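PDB 5O4J: HcgC from Methanococcus maripaludis S2, which is a SAM-dependent C-methyltransferase that probably methylates a pyridinol precursor of the [Fe]-hydrogenase cofactor. Local coordinates for residues V26-N31 / S251-F256; K129-E134 / K152-G157; V133-G138 / V162-R167. All blocks are in the same frame, centred on the assembly; numbering follows the deposited sequence.

Contact 1. Residues V26-N31 / S251-F256; sequences VEKKAN and SRVDSF
K28 and K29 do the work on the helical side of this contact: K28 reaches to the strand, K29 turns away from it. K28 sets out with CG anti to the carbonyl carbon (chi1 -78°) and runs extended beyond it, crossing V253 obliquely. At the tip, K28 NZ gives a hydrogen bond of 2.9 Å to V253 O, arriving in the carbonyl plane on a lone pair. The same ammonium bonds to I250 O, and a water accepts from it and donates to S251 O, so the lysine ties down the backbone just before the strand. Back at the helix, K28 O takes a water 2.8 Å away and rests 3.7 Å from S255 CB. The backbone of K29 still lies against the serine: S255 OG sits 3.5 Å from K29 CA, while bonding to T165 OG1. The K29 ammonium belongs to the S-adenosyl-L-homocysteine site, with S175 O, T177 OG1 and E134 as its protein partners. Helix 18-37 thus packs over strand 253-259, the outermost of the sheet within this chain; the axes of 26-31 and 253-256 run 27° apart and approach to 7.0 Å, with strand 159-167 next in the sheet.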
# COMPACT_ATOMS: atom_id res chain seq x y z
N VAL A 26 15.94 18.77 7.62
CA VAL A 26 17.15 19.15 8.34
C VAL A 26 16.82 20.17 9.42
O VAL A 26 17.43 20.17 10.49
CB VAL A 26 18.25 19.66 7.39
CG1 VAL A 26 18.55 18.62 6.29
CG2 VAL A 26 17.89 20.99 6.76
N GLU A 27 15.84 21.04 9.18
CA GLU A 27 15.43 21.99 10.21
C GLU A 27 14.85 21.28 11.43
O GLU A 27 15.16 21.63 12.58
CB GLU A 27 14.42 22.99 9.63
CG GLU A 27 13.92 24.03 10.64
CD GLU A 27 12.92 25.00 10.04
OE1 GLU A 27 13.02 26.21 10.34
OE2 GLU A 27 12.02 24.56 9.28
N LYS A 28 14.03 20.25 11.20
CA LYS A 28 13.51 19.49 12.33
C LYS A 28 14.62 18.84 13.15
O LYS A 28 14.58 18.85 14.38
CB LYS A 28 12.51 18.43 11.86
CG LYS A 28 11.16 19.00 11.52
CD LYS A 28 10.28 18.01 10.79
CE LYS A 28 8.87 18.59 10.65
NZ LYS A 28 7.90 17.69 10.00
N LYS A 29 15.64 18.30 12.48
CA LYS A 29 16.77 17.72 13.21
C LYS A 29 17.52 18.79 13.99
O LYS A 29 17.88 18.59 15.16
CB LYS A 29 17.71 16.99 12.24
CG LYS A 29 17.07 15.78 11.56
CD LYS A 29 18.08 15.00 10.73
CE LYS A 29 17.43 13.75 10.16
NZ LYS A 29 18.41 12.88 9.44
N ALA A 30 17.76 19.95 13.37
CA ALA A 30 18.47 21.02 14.06
C ALA A 30 17.68 21.50 15.27
O ALA A 30 18.25 21.78 16.33
CB ALA A 30 18.75 22.17 13.10
N ASN A 31 16.35 21.64 15.12
CA ASN A 31 15.53 22.08 16.24
C ASN A 31 15.48 21.04 17.35
O ASN A 31 15.42 21.41 18.53
CB ASN A 31 14.14 22.44 15.74
CG ASN A 31 14.11 23.80 15.07
OD1 ASN A 31 14.94 24.67 15.36
ND2 ASN A 31 13.15 24.00 14.17
N SER A 251 5.00 16.88 7.04
CA SER A 251 4.68 17.12 8.44
C SER A 251 4.75 15.86 9.30
O SER A 251 4.85 15.97 10.53
CB SER A 251 3.29 17.76 8.59
OG SER A 251 2.27 16.80 8.36
N ARG A 252 4.73 14.68 8.68
CA ARG A 252 4.80 13.46 9.49
C ARG A 252 6.19 13.25 10.08
O ARG A 252 6.33 12.48 11.04
CB ARG A 252 4.40 12.25 8.64
CG ARG A 252 2.94 12.28 8.20
CD ARG A 252 2.56 10.96 7.54
NE ARG A 252 1.13 10.85 7.31
CZ ARG A 252 0.22 10.59 8.25
NH1 ARG A 252 -1.06 10.51 7.92
NH2 ARG A 252 0.59 10.44 9.52
N VAL A 253 7.21 13.91 9.55
CA VAL A 253 8.56 13.74 10.09
C VAL A 253 8.61 14.31 11.50
O VAL A 253 8.16 15.43 11.76
CB VAL A 253 9.61 14.41 9.18
CG1 VAL A 253 11.01 14.28 9.79
CG2 VAL A 253 9.58 13.77 7.80
N ASP A 254 9.12 13.50 12.42
CA ASP A 254 9.24 13.85 13.83
C ASP A 254 10.66 13.53 14.26
O ASP A 254 11.08 12.37 14.16
CB ASP A 254 8.22 13.05 14.63
CG ASP A 254 8.05 13.56 16.04
OD1 ASP A 254 8.50 14.69 16.33
OD2 ASP A 254 7.45 12.82 16.84
N SER A 255 11.42 14.55 14.67
CA SER A 255 12.80 14.40 15.10
C SER A 255 12.94 14.81 16.56
O SER A 255 12.35 15.81 16.99
CB SER A 255 13.75 15.25 14.25
OG SER A 255 15.09 14.90 14.52
N PHE A 256 13.69 14.04 17.33
CA PHE A 256 13.86 14.35 18.74
C PHE A 256 15.12 13.69 19.26
O PHE A 256 15.55 12.66 18.73
CB PHE A 256 12.64 13.92 19.57
CG PHE A 256 12.23 12.49 19.35
CD1 PHE A 256 11.37 12.16 18.30
CD2 PHE A 256 12.69 11.48 20.18
CE1 PHE A 256 10.98 10.84 18.10
CE2 PHE A 256 12.32 10.17 19.97
CZ PHE A 256 11.46 9.85 18.94
O HOH W 1 12.08 19.04 15.67
O HOH W 2 5.35 18.75 11.46

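Contact 2. Residues K129-E134 / K152-G157. With SAH (S-adenosyl-L-homocysteine), chain E.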
# COMPACT_ATOMS: atom_id res chain seq x y z
N LYS A 129 31.26 18.22 27.28
CA LYS A 129 30.12 18.35 28.18
C LYS A 129 28.93 17.56 27.66
O LYS A 129 28.24 16.88 28.42
CB LYS A 129 29.76 19.82 28.33
CG LYS A 129 30.81 20.63 29.06
CD LYS A 129 30.46 22.11 29.05
CE LYS A 129 31.54 22.93 29.72
NZ LYS A 129 31.38 24.38 29.42
N VAL A 130 28.71 17.61 26.35
CA VAL A 130 27.54 17.00 25.71
C VAL A 130 28.00 16.22 24.49
O VAL A 130 28.82 16.71 23.70
CB VAL A 130 26.50 18.07 25.32
CG1 VAL A 130 25.34 17.46 24.54
CG2 VAL A 130 25.99 18.77 26.58
N LEU A 131 27.49 15.00 24.36
CA LEU A 131 27.67 14.17 23.18
C LEU A 131 26.30 13.83 22.62
O LEU A 131 25.44 13.35 23.36
CB LEU A 131 28.43 12.89 23.52
CG LEU A 131 28.48 11.82 22.42
CD1 LEU A 131 29.30 12.32 21.26
CD2 LEU A 131 29.03 10.52 22.96
N ILE A 132 26.09 14.07 21.33
CA ILE A 132 24.89 13.65 20.62
C ILE A 132 25.33 12.76 19.47
O ILE A 132 26.20 13.14 18.68
CB ILE A 132 24.09 14.84 20.08
CG1 ILE A 132 23.64 15.74 21.23
CG2 ILE A 132 22.89 14.35 19.26
CD1 ILE A 132 23.07 17.05 20.78
N VAL A 133 24.72 11.58 19.36
CA VAL A 133 24.95 10.65 18.26
C VAL A 133 23.63 10.47 17.52
O VAL A 133 22.61 10.18 18.15
CB VAL A 133 25.49 9.29 18.75
CG1 VAL A 133 25.64 8.29 17.58
CG2 VAL A 133 26.81 9.47 19.46
N GLU A 134 23.65 10.65 16.20
CA GLU A 134 22.44 10.41 15.43
C GLU A 134 22.27 8.92 15.22
O GLU A 134 23.19 8.23 14.77
CB GLU A 134 22.48 11.14 14.09
CG GLU A 134 21.17 10.96 13.32
CD GLU A 134 21.07 11.83 12.09
OE1 GLU A 134 22.10 12.35 11.63
OE2 GLU A 134 19.93 11.98 11.60
N LYS A 152 27.39 1.92 20.95
CA LYS A 152 28.81 1.85 21.24
C LYS A 152 29.51 3.19 21.06
O LYS A 152 30.61 3.38 21.57
CB LYS A 152 29.48 0.78 20.37
CG LYS A 152 29.10 -0.63 20.77
CD LYS A 152 29.85 -1.68 19.98
CE LYS A 152 29.54 -3.08 20.50
NZ LYS A 152 30.26 -4.14 19.76
N ARG A 153 28.90 4.12 20.32
CA ARG A 153 29.47 5.45 20.14
C ARG A 153 29.16 6.39 21.30
O ARG A 153 29.75 7.47 21.37
CB ARG A 153 28.94 6.05 18.84
CG ARG A 153 29.32 5.23 17.62
CD ARG A 153 28.89 5.90 16.33
NE ARG A 153 28.79 4.95 15.22
CZ ARG A 153 28.59 5.29 13.95
NH1 ARG A 153 28.48 6.57 13.61
NH2 ARG A 153 28.51 4.35 13.02
N LEU A 154 28.25 6.01 22.19
CA LEU A 154 27.87 6.86 23.32
C LEU A 154 28.78 6.61 24.52
O LEU A 154 28.35 6.20 25.59
CB LEU A 154 26.41 6.62 23.68
CG LEU A 154 25.38 7.06 22.66
CD1 LEU A 154 24.11 6.25 22.87
CD2 LEU A 154 25.13 8.56 22.80
N CYS A 155 30.06 6.87 24.32
CA CYS A 155 31.08 6.46 25.28
C CYS A 155 31.77 7.62 25.99
O CYS A 155 32.65 7.37 26.82
CB CYS A 155 32.13 5.58 24.58
SG CYS A 155 32.85 6.30 23.11
N VAL A 156 31.43 8.87 25.68
CA VAL A 156 32.00 10.03 26.35
C VAL A 156 30.90 11.06 26.55
O VAL A 156 29.80 10.93 26.02
CB VAL A 156 33.18 10.64 25.56
CG1 VAL A 156 34.32 9.64 25.45
CG2 VAL A 156 32.73 11.10 24.18
N GLY A 157 31.21 12.08 27.34
CA GLY A 157 30.26 13.16 27.57
C GLY A 157 29.51 13.06 28.89
O GLY A 157 29.05 11.99 29.28
N SAH E . 22.58 10.90 8.96
CA SAH E . 22.91 11.89 7.88
CB SAH E . 23.60 11.17 6.72
CG SAH E . 25.06 10.88 7.04
SD SAH E . 25.91 10.18 5.65
C SAH E . 21.67 12.57 7.36
O SAH E . 21.80 13.41 6.43
OXT SAH E . 20.59 12.26 7.86
C5' SAH E . 27.56 10.05 6.27
C4' SAH E . 28.32 11.37 6.24
O4' SAH E . 29.41 11.28 7.18
C3' SAH E . 28.96 11.62 4.89
O3' SAH E . 29.11 13.02 4.64
C2' SAH E . 30.29 10.93 5.05
O2' SAH E . 31.30 11.36 4.13
C1' SAH E . 30.65 11.28 6.48
N9 SAH E . 31.52 10.30 7.14
C8 SAH E . 31.45 8.95 7.04
N7 SAH E . 32.39 8.38 7.83
C5 SAH E . 33.05 9.38 8.46
C6 SAH E . 34.14 9.48 9.44
N6 SAH E . 34.74 8.36 9.91
N1 SAH E . 34.53 10.72 9.83
C2 SAH E . 33.94 11.83 9.37
N3 SAH E . 32.93 11.82 8.48
C4 SAH E . 32.46 10.64 8.00
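The two flat groups, the E134 carboxylate and the R153 guanidinium, sit beyond the apolar middle of this contact and bond to other partners. E134 leaves the strand away from the loop, CG anti to the backbone N and the chain extended; its OE1 receives a weak hydrogen bond of 3.1 Å from the amino N of S-adenosyl-L-homocysteine, and OE2 turns to K29. The guanidinium of R153 is held by D111, G114 O and N149 OD1, so only the start of this side chain serves the packing: R153 CB rests 4.1 Å from V133 CG2, the two side chains crossing at about a right angle.

Along the strand from them, L131 and V133 point at the loop. L131 CD2 reaches V156 CG2 at 3.9 Å and lies over the backbone, 3.5 Å from R153 O. V156 O is 3.2 Å from L131 CD2, a carbonyl buried with no polar partner in the model. V133 CG2 meets L154 CD2 at 3.8 Å, where L154 centres an inverse gamma turn. G157 backs onto L131 CB; a CB here would come tight against it and, at these backbone angles, also against V156 O.

The loop lies along one face of strand 130-134, roughly antiparallel, with I123 of helix 120-123 against R153 and V156, while I33 and F36 of helix 18-37 pack on I132 on the other face.

Contact 3. Residues V133-G138 / V162-R167; sequences VEDPKG and VLKTYR. With SAH (S-adenosyl-L-homocysteine), chain E; SO4 (sulfate ion), chain P.
D135 and K164 cross obliquely, their charged ends making the polar centre of this contact. D135 has CG anti to the backbone N (chi1 178°), which swings the carboxylate toward the end of K164; K164 bends at its last torsion (chi4 -64°) to bring NZ 3.0 Å from D135 OD2, on the anti lone pair. The other oxygen, D135 OD1, is gripped twice from above the carboxylate plane, by K137 NZ at 2.8 Å and by K137 N, the second closing an Asx turn. The two ammonium groups lie 5.5 Å apart, and D135 probably shares in offsetting their repulsion with D148, a second partner of K137 NZ, and a sulfate ion bonded to K164 NZ. In place of D135, an alanine would remove both its salt bridges and the Asx turn, and would probably loosen the loop after the strand.

At the start of the side chain, D135 CB packs at 3.4 Å on V162 CG1. E134 and L163 lie side by side and point the same way, L163 CD2 4.0 Å from E134 CD, so the leucine lines the stem of the K29-binding glutamate. The parallel ladder is carried by L163 N to V133 O and by D135 N to L163 O, each 2.9 Å. A water linking D135 OD2 and K137 O sits in plane at the edge of the Y166 ring, accepting from its OH.

The contact joins strands 130-134 and 159-167 of a beta-alpha-beta unit connected through helix 142-147; L163 leans on helix 18-37, strand 253-259 flanks 159-167, and the Y166 ring meets H140 of the second subunit.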
# COMPACT_ATOMS: atom_id res chain seq x y z
N VAL A 133 24.72 11.58 19.36
CA VAL A 133 24.95 10.65 18.26
C VAL A 133 23.63 10.47 17.52
O VAL A 133 22.61 10.18 18.15
CB VAL A 133 25.49 9.29 18.75
CG1 VAL A 133 25.64 8.29 17.58
CG2 VAL A 133 26.81 9.47 19.46
N GLU A 134 23.65 10.65 16.20
CA GLU A 134 22.44 10.41 15.43
C GLU A 134 22.27 8.92 15.22
O GLU A 134 23.19 8.23 14.77
CB GLU A 134 22.48 11.14 14.09
CG GLU A 134 21.17 10.96 13.32
CD GLU A 134 21.07 11.83 12.09
OE1 GLU A 134 22.10 12.35 11.63
OE2 GLU A 134 19.93 11.98 11.60
N ASP A 135 21.10 8.40 15.60
CA ASP A 135 20.74 7.01 15.37
C ASP A 135 20.23 6.87 13.93
O ASP A 135 19.17 7.42 13.60
CB ASP A 135 19.69 6.57 16.39
CG ASP A 135 19.22 5.14 16.20
OD1 ASP A 135 19.75 4.42 15.32
OD2 ASP A 135 18.30 4.74 16.95
N PRO A 136 20.95 6.16 13.05
CA PRO A 136 20.49 6.03 11.66
C PRO A 136 19.34 5.05 11.49
O PRO A 136 18.70 5.06 10.44
CB PRO A 136 21.74 5.52 10.93
CG PRO A 136 22.43 4.70 11.95
CD PRO A 136 22.21 5.42 13.27
N LYS A 137 19.08 4.21 12.48
CA LYS A 137 17.99 3.25 12.37
C LYS A 137 16.66 3.98 12.30
O LYS A 137 16.39 4.89 13.09
CB LYS A 137 17.98 2.31 13.56
CG LYS A 137 19.23 1.45 13.67
CD LYS A 137 19.08 0.39 14.76
CE LYS A 137 18.78 0.99 16.13
NZ LYS A 137 19.84 1.92 16.60
N GLY A 138 15.83 3.56 11.35
CA GLY A 138 14.45 4.00 11.28
C GLY A 138 13.56 2.95 11.91
O GLY A 138 13.81 2.52 13.04
N VAL A 162 20.69 10.78 21.90
CA VAL A 162 20.59 10.06 20.63
C VAL A 162 19.52 10.76 19.79
O VAL A 162 18.36 10.83 20.20
CB VAL A 162 20.25 8.58 20.83
CG1 VAL A 162 20.09 7.87 19.49
CG2 VAL A 162 21.31 7.90 21.66
N LEU A 163 19.91 11.26 18.62
CA LEU A 163 18.99 11.96 17.74
C LEU A 163 18.24 10.96 16.88
O LEU A 163 18.85 10.22 16.09
CB LEU A 163 19.76 12.95 16.87
CG LEU A 163 18.95 13.65 15.78
CD1 LEU A 163 17.88 14.56 16.36
CD2 LEU A 163 19.89 14.42 14.87
N LYS A 164 16.92 10.91 17.04
CA LYS A 164 16.08 9.97 16.32
C LYS A 164 15.12 10.73 15.43
O LYS A 164 14.63 11.81 15.79
CB LYS A 164 15.30 9.08 17.29
CG LYS A 164 16.19 8.29 18.27
CD LYS A 164 15.33 7.53 19.29
CE LYS A 164 16.18 6.65 20.21
NZ LYS A 164 16.91 5.55 19.50
N THR A 165 14.83 10.18 14.25
CA THR A 165 13.91 10.81 13.32
C THR A 165 13.09 9.74 12.63
O THR A 165 13.65 8.84 11.98
CB THR A 165 14.65 11.67 12.29
OG1 THR A 165 15.56 12.57 12.96
CG2 THR A 165 13.66 12.49 11.49
N TYR A 166 11.77 9.84 12.76
CA TYR A 166 10.84 8.89 12.18
C TYR A 166 9.72 9.64 11.47
O TYR A 166 9.53 10.85 11.64
CB TYR A 166 10.21 7.98 13.24
CG TYR A 166 11.20 7.34 14.17
CD1 TYR A 166 12.10 6.38 13.72
CD2 TYR A 166 11.23 7.68 15.52
CE1 TYR A 166 13.00 5.79 14.59
CE2 TYR A 166 12.13 7.09 16.39
CZ TYR A 166 13.01 6.16 15.93
OH TYR A 166 13.90 5.58 16.81
N ARG A 167 8.94 8.90 10.70
CA ARG A 167 7.72 9.42 10.11
C ARG A 167 6.52 8.86 10.88
O ARG A 167 6.37 7.64 11.01
CB ARG A 167 7.64 9.05 8.62
CG ARG A 167 8.80 9.61 7.81
CD ARG A 167 8.52 9.58 6.31
NE ARG A 167 8.39 8.21 5.83
CZ ARG A 167 7.49 7.77 4.96
NH1 ARG A 167 7.49 6.50 4.60
NH2 ARG A 167 6.59 8.59 4.45
N SAH E . 22.58 10.90 8.96
CA SAH E . 22.91 11.89 7.88
CB SAH E . 23.60 11.17 6.72
CG SAH E . 25.06 10.88 7.04
SD SAH E . 25.91 10.18 5.65
C SAH E . 21.67 12.57 7.36
O SAH E . 21.80 13.41 6.43
OXT SAH E . 20.59 12.26 7.86
C5' SAH E . 27.56 10.05 6.27
C4' SAH E . 28.32 11.37 6.24
O4' SAH E . 29.41 11.28 7.18
C3' SAH E . 28.96 11.62 4.89
O3' SAH E . 29.11 13.02 4.64
C2' SAH E . 30.29 10.93 5.05
O2' SAH E . 31.30 11.36 4.13
C1' SAH E . 30.65 11.28 6.48
N9 SAH E . 31.52 10.30 7.14
C8 SAH E . 31.45 8.95 7.04
N7 SAH E . 32.39 8.38 7.83
C5 SAH E . 33.05 9.38 8.46
C6 SAH E . 34.14 9.48 9.44
N6 SAH E . 34.74 8.36 9.91
N1 SAH E . 34.53 10.72 9.83
C2 SAH E . 33.94 11.83 9.37
N3 SAH E . 32.93 11.82 8.48
C4 SAH E . 32.46 10.64 8.00
S SO4 P . 15.94 3.01 22.53
O1 SO4 P . 16.33 4.36 22.99
O2 SO4 P . 16.52 2.01 23.45
O3 SO4 P . 14.47 2.91 22.54
O4 SO4 P . 16.46 2.78 21.16
O HOH W 3 17.94 11.08 13.33
O HOH W 4 16.42 7.48 14.34
O HOH W 5 15.89 4.16 15.74

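In the fold
All three contacts meet on one mixed sheet, where strands 130-134, 159-167 and 253-259 lie in that order. Contacts 2 and 3 share V133 and E134, with centres about 14 Å apart; the centre of contact 1 is about 10 Å from that of contact 3 and about 20 Å from that of contact 2. Along the chain, contact 1 pairs the earliest segment with the latest, and both other contacts fall between them. The salt bridge between K29 NZ and E134 OE2, 2.8 Å, ties helix 18-37 to strand 130-134 beside the bound S-adenosyl-L-homocysteine. The result is a Rossmann-like core, consistent with the family's clan, in which sheet packing and the S-adenosyl-L-homocysteine pocket share residues.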